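Local coordinates for protein ICChI, a glycosylated chitinase (Ipomoea carnea, PDB 6IDN) that has chitinase and lysozyme activity, probably hydrolysing beta-1,4 linkages in chitin and bacterial cell walls as a family 18 glycosidase, at residues 230-236 with 264-268; 64-68 with 117-121; 158-162 with 205-209; 9-13 with 256-260. All coordinates share one frame; numbering follows the deposited sequence.

Contact 1. Residues 230-236 with 264-268. With CA (calcium ion), chain E.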
# COMPACT_ATOMS: atom_id res chain seq x y z
N PHE A 230 -9.61 -3.48 14.80
CA PHE A 230 -9.17 -2.26 15.48
C PHE A 230 -8.60 -2.59 16.85
O PHE A 230 -9.17 -3.40 17.60
CB PHE A 230 -10.32 -1.26 15.62
CG PHE A 230 -9.94 0.00 16.35
CD1 PHE A 230 -9.17 0.98 15.72
CD2 PHE A 230 -10.33 0.21 17.67
CE1 PHE A 230 -8.80 2.12 16.41
CE2 PHE A 230 -9.97 1.34 18.35
CZ PHE A 230 -9.19 2.30 17.71
N ILE A 231 -7.48 -1.94 17.19
CA ILE A 231 -6.83 -2.05 18.49
C ILE A 231 -6.81 -0.65 19.09
O ILE A 231 -6.27 0.28 18.48
CB ILE A 231 -5.40 -2.60 18.38
CG1 ILE A 231 -5.37 -3.85 17.50
CG2 ILE A 231 -4.81 -2.92 19.76
CD1 ILE A 231 -3.94 -4.42 17.30
N GLU A 232 -7.40 -0.48 20.27
CA GLU A 232 -7.34 0.82 20.93
C GLU A 232 -5.88 1.21 21.12
O GLU A 232 -5.02 0.36 21.35
CB GLU A 232 -8.09 0.77 22.27
CG GLU A 232 -8.23 2.10 22.96
CD GLU A 232 -7.06 2.39 23.88
OE1 GLU A 232 -6.49 1.40 24.40
OE2 GLU A 232 -6.72 3.58 24.08
N ALA A 233 -5.60 2.51 20.99
CA ALA A 233 -4.22 2.97 20.90
C ALA A 233 -3.39 2.52 22.10
O ALA A 233 -2.26 2.05 21.94
CB ALA A 233 -4.19 4.50 20.76
N ASP A 234 -3.94 2.63 23.31
CA ASP A 234 -3.16 2.28 24.50
C ASP A 234 -2.84 0.79 24.53
O ASP A 234 -1.75 0.39 24.95
CB ASP A 234 -3.90 2.73 25.76
CG ASP A 234 -3.84 4.23 25.95
OD1 ASP A 234 -2.82 4.84 25.54
OD2 ASP A 234 -4.79 4.80 26.50
N ASP A 235 -3.78 -0.05 24.07
CA ASP A 235 -3.52 -1.48 23.98
C ASP A 235 -2.45 -1.79 22.94
O ASP A 235 -1.63 -2.69 23.14
CB ASP A 235 -4.79 -2.23 23.63
CG ASP A 235 -5.77 -2.34 24.79
OD1 ASP A 235 -5.50 -1.90 25.93
OD2 ASP A 235 -6.86 -2.88 24.53
N LEU A 236 -2.50 -1.11 21.80
CA LEU A 236 -1.45 -1.30 20.80
C LEU A 236 -0.09 -0.99 21.39
O LEU A 236 0.88 -1.75 21.24
CB LEU A 236 -1.72 -0.42 19.58
CG LEU A 236 -0.71 -0.55 18.45
CD1 LEU A 236 -0.87 -1.92 17.79
CD2 LEU A 236 -0.89 0.56 17.42
N TYR A 264 -5.64 8.65 15.51
CA TYR A 264 -4.98 7.40 15.84
C TYR A 264 -3.48 7.50 15.64
O TYR A 264 -2.70 7.19 16.56
CB TYR A 264 -5.57 6.26 15.01
CG TYR A 264 -5.25 4.86 15.50
CD1 TYR A 264 -5.74 4.40 16.71
CD2 TYR A 264 -4.45 4.00 14.74
CE1 TYR A 264 -5.47 3.11 17.16
CE2 TYR A 264 -4.17 2.71 15.19
CZ TYR A 264 -4.68 2.28 16.39
OH TYR A 264 -4.41 1.00 16.84
N SER A 265 -3.03 7.95 14.46
CA SER A 265 -1.59 8.03 14.23
C SER A 265 -0.93 9.04 15.17
O SER A 265 0.21 8.84 15.59
CB SER A 265 -1.29 8.38 12.77
OG SER A 265 -1.87 9.61 12.39
N SER A 266 -1.63 10.12 15.51
CA SER A 266 -1.07 11.07 16.46
C SER A 266 -0.85 10.41 17.82
O SER A 266 0.13 10.70 18.52
CB SER A 266 -1.97 12.30 16.60
OG SER A 266 -1.97 13.08 15.41
N LYS A 267 -1.76 9.51 18.21
CA LYS A 267 -1.65 8.86 19.51
C LYS A 267 -0.55 7.80 19.53
O LYS A 267 0.03 7.56 20.59
CB LYS A 267 -2.98 8.20 19.89
CG LYS A 267 -4.09 9.13 20.32
CD LYS A 267 -5.39 8.35 20.50
CE LYS A 267 -6.57 9.27 20.77
NZ LYS A 267 -6.39 9.97 22.06
N ILE A 268 -0.26 7.16 18.40
CA ILE A 268 0.68 6.04 18.41
C ILE A 268 2.07 6.41 17.89
O ILE A 268 3.03 5.68 18.17
CB ILE A 268 0.13 4.82 17.63
CG1 ILE A 268 0.04 5.12 16.12
CG2 ILE A 268 -1.22 4.41 18.19
CD1 ILE A 268 -0.29 3.89 15.28
CA CA E . -8.01 -3.92 26.12
O HOH W 1 -6.09 -0.49 14.98
O HOH W 2 -7.40 -2.32 27.54
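On the outside of the TIM barrel, the capped start of helix 233-244 meets the C-terminal helix 264-268, with Y264 reaching across to I231 and F230. Y264 CG lies anti to its backbone nitrogen (chi1 -164°), which sends the edge of the phenol against the turn leading into helix 233-244. The hydroxyl OH of Y264 donates to I231 O at 2.6 Å, a short bond with the donor tilted 16° from the carbonyl plane. A water donates to this same OH and accepts from I231 N, closing a small polar circuit with I231. Beside it, the F230 and Y264 rings meet obliquely, planes 48° apart, with F230 CE1 3.6 Å from Y264 CE1. Next to the phenol, A233 CB sits 3.9 Å from I268 CG2, and L236 CD2 is equally far (3.9 Å) from that methyl. K267 lays its CB alongside A233 CB, while L218 of strand 213-219 touches I231, L236 and Y264. E232 is the N-cap: its OE2 accepts from D234 N (3.0 Å) and its OE1 from D235 N. D235 itself binds the calcium ion through OD2 at 2.2 Å, and a water on the metal donates to D235 OD1. The phenol thus satisfies a carbonyl just ahead of the helix, while the cap carboxylate takes up N-H groups of the first turn and would probably offset the positive end of the helix dipole.

Contact 2. Residues 64-68 with 117-121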
# COMPACT_ATOMS: atom_id res chain seq x y z
N ILE A 64 2.34 15.95 -4.79
CA ILE A 64 3.28 14.83 -4.70
C ILE A 64 4.70 15.35 -4.53
O ILE A 64 5.45 14.91 -3.65
CB ILE A 64 3.15 13.93 -5.95
CG1 ILE A 64 1.76 13.29 -6.03
CG2 ILE A 64 4.24 12.84 -5.97
CD1 ILE A 64 1.42 12.74 -7.42
N SER A 65 5.09 16.32 -5.36
CA SER A 65 6.42 16.90 -5.23
C SER A 65 6.63 17.47 -3.84
O SER A 65 7.71 17.33 -3.25
CB SER A 65 6.63 17.97 -6.29
OG SER A 65 7.99 18.34 -6.36
N TYR A 66 5.62 18.14 -3.30
CA TYR A 66 5.74 18.73 -1.97
C TYR A 66 5.89 17.64 -0.91
O TYR A 66 6.75 17.74 -0.02
CB TYR A 66 4.53 19.61 -1.67
CG TYR A 66 4.47 20.09 -0.24
CD1 TYR A 66 5.26 21.16 0.19
CD2 TYR A 66 3.64 19.47 0.68
CE1 TYR A 66 5.20 21.59 1.51
CE2 TYR A 66 3.58 19.90 1.99
CZ TYR A 66 4.36 20.96 2.40
OH TYR A 66 4.31 21.38 3.71
N CYS A 67 5.07 16.59 -0.99
CA CYS A 67 5.21 15.47 -0.06
C CYS A 67 6.62 14.89 -0.13
O CYS A 67 7.24 14.64 0.90
CB CYS A 67 4.19 14.39 -0.39
SG CYS A 67 2.50 14.83 -0.04
N LYS A 68 7.13 14.68 -1.34
CA LYS A 68 8.46 14.10 -1.47
C LYS A 68 9.54 15.04 -0.93
O LYS A 68 10.54 14.57 -0.37
CB LYS A 68 8.72 13.73 -2.94
CG LYS A 68 7.80 12.62 -3.44
CD LYS A 68 7.82 12.50 -4.96
CE LYS A 68 9.23 12.20 -5.46
NZ LYS A 68 9.27 12.04 -6.94
N GLU A 117 5.32 14.71 -11.98
CA GLU A 117 6.13 14.22 -10.86
C GLU A 117 6.06 12.69 -10.75
O GLU A 117 4.97 12.11 -10.72
CB GLU A 117 5.67 14.87 -9.55
CG GLU A 117 6.59 14.57 -8.38
CD GLU A 117 7.92 15.30 -8.47
OE1 GLU A 117 8.00 16.34 -9.15
OE2 GLU A 117 8.90 14.82 -7.86
N SER A 118 7.22 12.05 -10.64
CA SER A 118 7.28 10.60 -10.51
C SER A 118 6.87 10.14 -9.12
O SER A 118 7.27 10.71 -8.10
CB SER A 118 8.70 10.07 -10.78
OG SER A 118 8.74 8.63 -10.70
N LEU A 119 6.05 9.10 -9.06
CA LEU A 119 5.85 8.44 -7.78
C LEU A 119 7.05 7.55 -7.45
O LEU A 119 7.91 7.28 -8.30
CB LEU A 119 4.56 7.61 -7.79
CG LEU A 119 3.25 8.39 -8.00
CD1 LEU A 119 2.01 7.52 -7.79
CD2 LEU A 119 3.21 9.57 -7.09
N ASP A 120 7.09 7.09 -6.21
CA ASP A 120 8.23 6.33 -5.71
C ASP A 120 8.12 4.83 -5.92
O ASP A 120 9.14 4.14 -5.82
CB ASP A 120 8.45 6.63 -4.23
CG ASP A 120 8.97 8.03 -4.00
OD1 ASP A 120 10.08 8.35 -4.49
OD2 ASP A 120 8.27 8.82 -3.36
N GLY A 121 6.94 4.30 -6.21
CA GLY A 121 6.82 2.87 -6.35
C GLY A 121 5.36 2.47 -6.40
O GLY A 121 4.46 3.32 -6.51
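K68 and E117 reach toward each other head-on, so that the ammonium of the lysine ends between the glutamate carboxylate and the backbone of the loop. A single bend at chi3 (60°) turns K68 NZ toward both partners: it forms a salt bridge with E117 OE2 at 3.0 Å, met on the anti side and 17° out of the carboxylate plane, and donates to S118 O at 2.7 Å. E117 OE1 accepts a weak, long bond (3.4 Å) from OG of S65, which lies one helical turn before K68. I64 and E117 lie alongside, pointing opposite ways, with I64 CG2 3.8 Å from E117 CG. In the conformer described here, L119 is set nearly perpendicular to I64 and packs its CD2 against I64 CG2. D120 runs antiparallel to the aliphatic part of K68, with OD2 near K68 CG, but that oxygen is taken by the backbone N of V74. The contact joins helix 60-69 to the loop leading into barrel strand 121-126, and C67 on this helix is disulfide-bonded to C20. One ammonium therefore grips both a carboxylate and a main-chain carbonyl, and D120, 4.5 Å from NZ to OD1, probably adds electrostatic support.

Contact 3. Residues 158-162 with 205-209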
# COMPACT_ATOMS: atom_id res chain seq x y z
N PRO A 158 -0.87 -7.98 1.80
CA PRO A 158 -1.63 -9.22 2.01
C PRO A 158 -2.50 -9.13 3.26
O PRO A 158 -2.25 -8.34 4.16
CB PRO A 158 -0.54 -10.28 2.18
CG PRO A 158 0.58 -9.51 2.88
CD PRO A 158 0.53 -8.12 2.23
N ALA A 159 -3.50 -10.00 3.31
CA ALA A 159 -4.25 -10.18 4.55
C ALA A 159 -3.47 -11.11 5.47
O ALA A 159 -2.50 -11.76 5.07
CB ALA A 159 -5.64 -10.73 4.25
N CYS A 160 -3.89 -11.18 6.74
CA CYS A 160 -3.00 -11.79 7.73
C CYS A 160 -2.95 -13.31 7.70
O CYS A 160 -2.03 -13.88 8.29
CB CYS A 160 -3.33 -11.32 9.15
SG CYS A 160 -5.07 -11.48 9.73
N GLU A 161 -3.91 -13.99 7.06
CA GLU A 161 -3.89 -15.46 7.05
C GLU A 161 -2.83 -15.92 6.06
O GLU A 161 -2.95 -15.68 4.85
CB GLU A 161 -5.27 -16.03 6.73
CG GLU A 161 -5.45 -17.48 7.16
CD GLU A 161 -6.89 -17.91 7.23
OE1 GLU A 161 -7.80 -17.10 6.90
OE2 GLU A 161 -7.12 -19.08 7.61
N PHE A 162 -1.78 -16.55 6.56
CA PHE A 162 -0.62 -16.94 5.79
C PHE A 162 -0.76 -18.38 5.30
O PHE A 162 -1.17 -19.26 6.06
CB PHE A 162 0.65 -16.80 6.65
CG PHE A 162 1.93 -17.11 5.91
CD1 PHE A 162 2.36 -18.42 5.79
CD2 PHE A 162 2.68 -16.10 5.35
CE1 PHE A 162 3.54 -18.73 5.11
CE2 PHE A 162 3.86 -16.38 4.68
CZ PHE A 162 4.29 -17.71 4.56
N ASP A 205 4.65 -16.91 11.05
CA ASP A 205 4.37 -16.97 9.63
C ASP A 205 5.00 -15.81 8.88
O ASP A 205 5.86 -16.02 8.03
CB ASP A 205 2.84 -16.98 9.38
CG ASP A 205 2.15 -18.24 9.93
OD1 ASP A 205 2.83 -19.28 10.12
OD2 ASP A 205 0.92 -18.18 10.18
N TRP A 206 4.63 -14.57 9.22
CA TRP A 206 5.06 -13.44 8.41
C TRP A 206 6.54 -13.13 8.61
O TRP A 206 7.17 -12.54 7.73
CB TRP A 206 4.17 -12.22 8.71
CG TRP A 206 2.81 -12.48 8.14
CD1 TRP A 206 1.67 -12.82 8.84
CD2 TRP A 206 2.47 -12.53 6.76
NE1 TRP A 206 0.63 -13.05 7.95
CE2 TRP A 206 1.10 -12.88 6.67
CE3 TRP A 206 3.18 -12.30 5.57
CZ2 TRP A 206 0.43 -12.99 5.45
CZ3 TRP A 206 2.52 -12.42 4.36
CH2 TRP A 206 1.16 -12.76 4.31
N SER A 207 7.11 -13.54 9.75
CA SER A 207 8.54 -13.43 9.97
C SER A 207 9.35 -14.20 8.93
O SER A 207 10.53 -13.90 8.74
CB SER A 207 8.89 -13.93 11.37
OG SER A 207 8.72 -15.33 11.46
N THR A 208 8.75 -15.20 8.27
CA THR A 208 9.50 -16.05 7.37
C THR A 208 9.64 -15.48 5.97
O THR A 208 10.41 -16.02 5.17
CB THR A 208 8.88 -17.47 7.27
OG1 THR A 208 7.64 -17.43 6.54
CG2 THR A 208 8.66 -18.07 8.67
N ILE A 209 8.93 -14.40 5.63
CA ILE A 209 9.05 -13.88 4.28
C ILE A 209 10.31 -13.03 4.17
O ILE A 209 10.84 -12.52 5.16
CB ILE A 209 7.80 -13.10 3.85
CG1 ILE A 209 7.68 -11.75 4.59
CG2 ILE A 209 6.57 -13.99 3.98
CD1 ILE A 209 6.62 -10.80 4.03
O HOH W 3 -1.02 -16.32 9.79
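The indole of W206 has F162 on one face and C160 at its pyrrole edge. F162 meets it T-shaped: the planes stand at 90°, centroids 4.9 Å apart, and F162 CD2 lies over the indole face, offset toward the rim. W206 NE1 donates to C160 O at 2.8 Å, nearly straight and with the oxygen in the indole plane, although the N-H comes in 40° above the plane of the carbonyl. A water also donates to C160 O and to D205 OD2, linking the two segments a second time. P158 CG touches the far end of the indole, 3.6 Å from W206 CH2. The segments are the loop following barrel strand 153-156 and the last part of helix 196-206 with the type I turn W206-I209, and C160 is held to C189 by a disulfide. The F162 ring itself carries D205 O over one face, at 3.9 Å above the plane; that oxygen is occupied by T208 OG1 (2.7 Å) and T208 N. With CG anti to the backbone N (chi1 -177°), F162 brings its CB within 3.5 Å of D205 CB and its CE2 within 3.7 Å of I209 CG2. The same phenylalanine touches an N-acetylglucosamine of a bound glycan.

Contact 4. Residues 9-13 with 256-260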
# COMPACT_ATOMS: atom_id res chain seq x y z
N GLN A 9 -9.51 7.36 -1.30
CA GLN A 9 -10.80 6.69 -1.40
C GLN A 9 -11.91 7.38 -0.61
O GLN A 9 -12.98 6.80 -0.43
CB GLN A 9 -10.66 5.23 -0.97
CG GLN A 9 -9.94 4.36 -2.00
CD GLN A 9 -10.64 4.38 -3.33
OE1 GLN A 9 -11.78 3.90 -3.45
NE2 GLN A 9 -10.00 4.98 -4.35
N ASP A 10 -11.70 8.63 -0.19
CA ASP A 10 -12.80 9.45 0.32
C ASP A 10 -12.46 10.91 0.11
O ASP A 10 -11.49 11.42 0.68
CB ASP A 10 -13.08 9.16 1.80
CG ASP A 10 -14.44 9.66 2.24
OD1 ASP A 10 -14.70 10.88 2.08
OD2 ASP A 10 -15.25 8.85 2.74
N GLY A 11 -13.25 11.59 -0.73
CA GLY A 11 -12.96 12.97 -1.11
C GLY A 11 -12.92 13.95 0.05
O GLY A 11 -12.35 15.03 -0.08
N GLY A 12 -13.53 13.59 1.18
CA GLY A 12 -13.49 14.43 2.37
C GLY A 12 -12.35 14.18 3.33
O GLY A 12 -12.31 14.80 4.40
N GLU A 13 -11.41 13.30 2.99
CA GLU A 13 -10.32 12.99 3.91
C GLU A 13 -9.23 14.04 3.91
O GLU A 13 -8.23 13.88 4.63
CB GLU A 13 -9.72 11.62 3.59
CG GLU A 13 -8.86 11.59 2.33
CD GLU A 13 -8.78 10.21 1.74
OE1 GLU A 13 -8.77 9.24 2.53
OE2 GLU A 13 -8.74 10.08 0.50
N TRP A 256 -5.21 1.84 7.43
CA TRP A 256 -6.37 2.04 6.57
C TRP A 256 -7.39 2.84 7.37
O TRP A 256 -7.95 2.31 8.33
CB TRP A 256 -6.94 0.69 6.15
CG TRP A 256 -8.18 0.82 5.35
CD1 TRP A 256 -9.47 0.64 5.79
CD2 TRP A 256 -8.27 1.20 3.98
NE1 TRP A 256 -10.35 0.88 4.76
CE2 TRP A 256 -9.64 1.22 3.64
CE3 TRP A 256 -7.32 1.50 2.99
CZ2 TRP A 256 -10.09 1.54 2.35
CZ3 TRP A 256 -7.77 1.83 1.72
CH2 TRP A 256 -9.14 1.84 1.41
N SER A 257 -7.65 4.11 7.02
CA SER A 257 -7.10 4.92 5.93
C SER A 257 -7.10 6.37 6.42
O SER A 257 -7.50 6.64 7.55
CB SER A 257 -7.95 4.78 4.67
OG SER A 257 -9.20 5.45 4.86
N LYS A 258 -6.66 7.32 5.58
CA LYS A 258 -6.62 8.72 6.02
C LYS A 258 -7.99 9.20 6.49
O LYS A 258 -8.09 9.95 7.47
CB LYS A 258 -6.09 9.60 4.89
CG LYS A 258 -6.14 11.11 5.17
CD LYS A 258 -5.33 11.49 6.42
CE LYS A 258 -5.25 13.02 6.59
NZ LYS A 258 -6.58 13.63 6.86
N TYR A 259 -9.05 8.77 5.81
CA TYR A 259 -10.39 9.26 6.13
C TYR A 259 -10.78 8.94 7.57
O TYR A 259 -11.52 9.71 8.19
CB TYR A 259 -11.42 8.66 5.17
CG TYR A 259 -12.84 9.11 5.47
CD1 TYR A 259 -13.24 10.41 5.19
CD2 TYR A 259 -13.76 8.24 6.04
CE1 TYR A 259 -14.53 10.83 5.47
CE2 TYR A 259 -15.06 8.65 6.32
CZ TYR A 259 -15.43 9.95 6.03
OH TYR A 259 -16.72 10.36 6.30
N TYR A 260 -10.28 7.83 8.12
CA TYR A 260 -10.65 7.37 9.45
C TYR A 260 -9.62 7.72 10.51
O TYR A 260 -9.84 7.41 11.69
CB TYR A 260 -10.87 5.85 9.44
CG TYR A 260 -11.99 5.44 8.51
CD1 TYR A 260 -13.32 5.65 8.87
CD2 TYR A 260 -11.73 4.89 7.26
CE1 TYR A 260 -14.35 5.30 8.02
CE2 TYR A 260 -12.76 4.54 6.40
CZ TYR A 260 -14.07 4.74 6.79
OH TYR A 260 -15.10 4.40 5.94
O HOH W 4 -14.89 5.63 3.34
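The loops after the first and last strands of the TIM barrel, 2-7 and 250-256, meet at the C-terminal ends of the strands, the side on which family 18 enzymes carry their active site. Here D10 stacks on Y259, and E13 receives K258. The D10 carboxylate lies almost flat over the phenol, the two planes 7° apart and D10 OD2 3.3 Å above the centre of the Y259 ring; D10 CG is 3.3 Å from Y259 CD1. D10 is also the head of an Asx turn: its OD1 takes the N-H of G12 at 3.1 Å on the anti lone pair, which fixes the rotation of the carboxylate, while the chain from D10 to E13 closes a type I turn. At the end of that turn, E13 O accepts from K258 NZ at 2.8 Å, close to the line of the carbonyl bond (162°). The side chain of E13 starts between its backbone N and carbonyl carbon (chi1 74°), and CB comes 3.8 Å from Y259 CB at the edge of that ring. E13 OE2 bonds to H49 NE2 and G8 N. At the other end of the contact, Q9 CG comes 4.3 Å from W256 CH2, and Q9 NE2 is held by G31 O. The peptide between W256 and S257 is cis, as found for the corresponding tryptophan in related family 18 chitinases. A carboxylate over a phenol face is not favourable in itself; the bond from G12 and a water weakly bonded to D10 OD2, which also meets Y260 OH, probably share in holding it there. K258 gains a neutral carbonyl partner, with E13 OE1 6.5 Å from its NZ.

From the N terminus, segment 9-13 opens contact 4, which closes only at 256-260 and so joins the first barrel strand's loop to that of the last. Within this span lie two shorter closures in series: contact 2 returns from helix 60-69 to the loop before strand 121-126, and contact 3 from the loop after strand 153-156 to the last part of helix 196-206 and the turn that follows. These two stand on opposite sides of the chain's centre, about 29 Å apart between centres. Contact 1 opens at 230-236, before contact 4 has closed, and ends at 264-268, so the two cross; it pairs the last two helices outside the barrel.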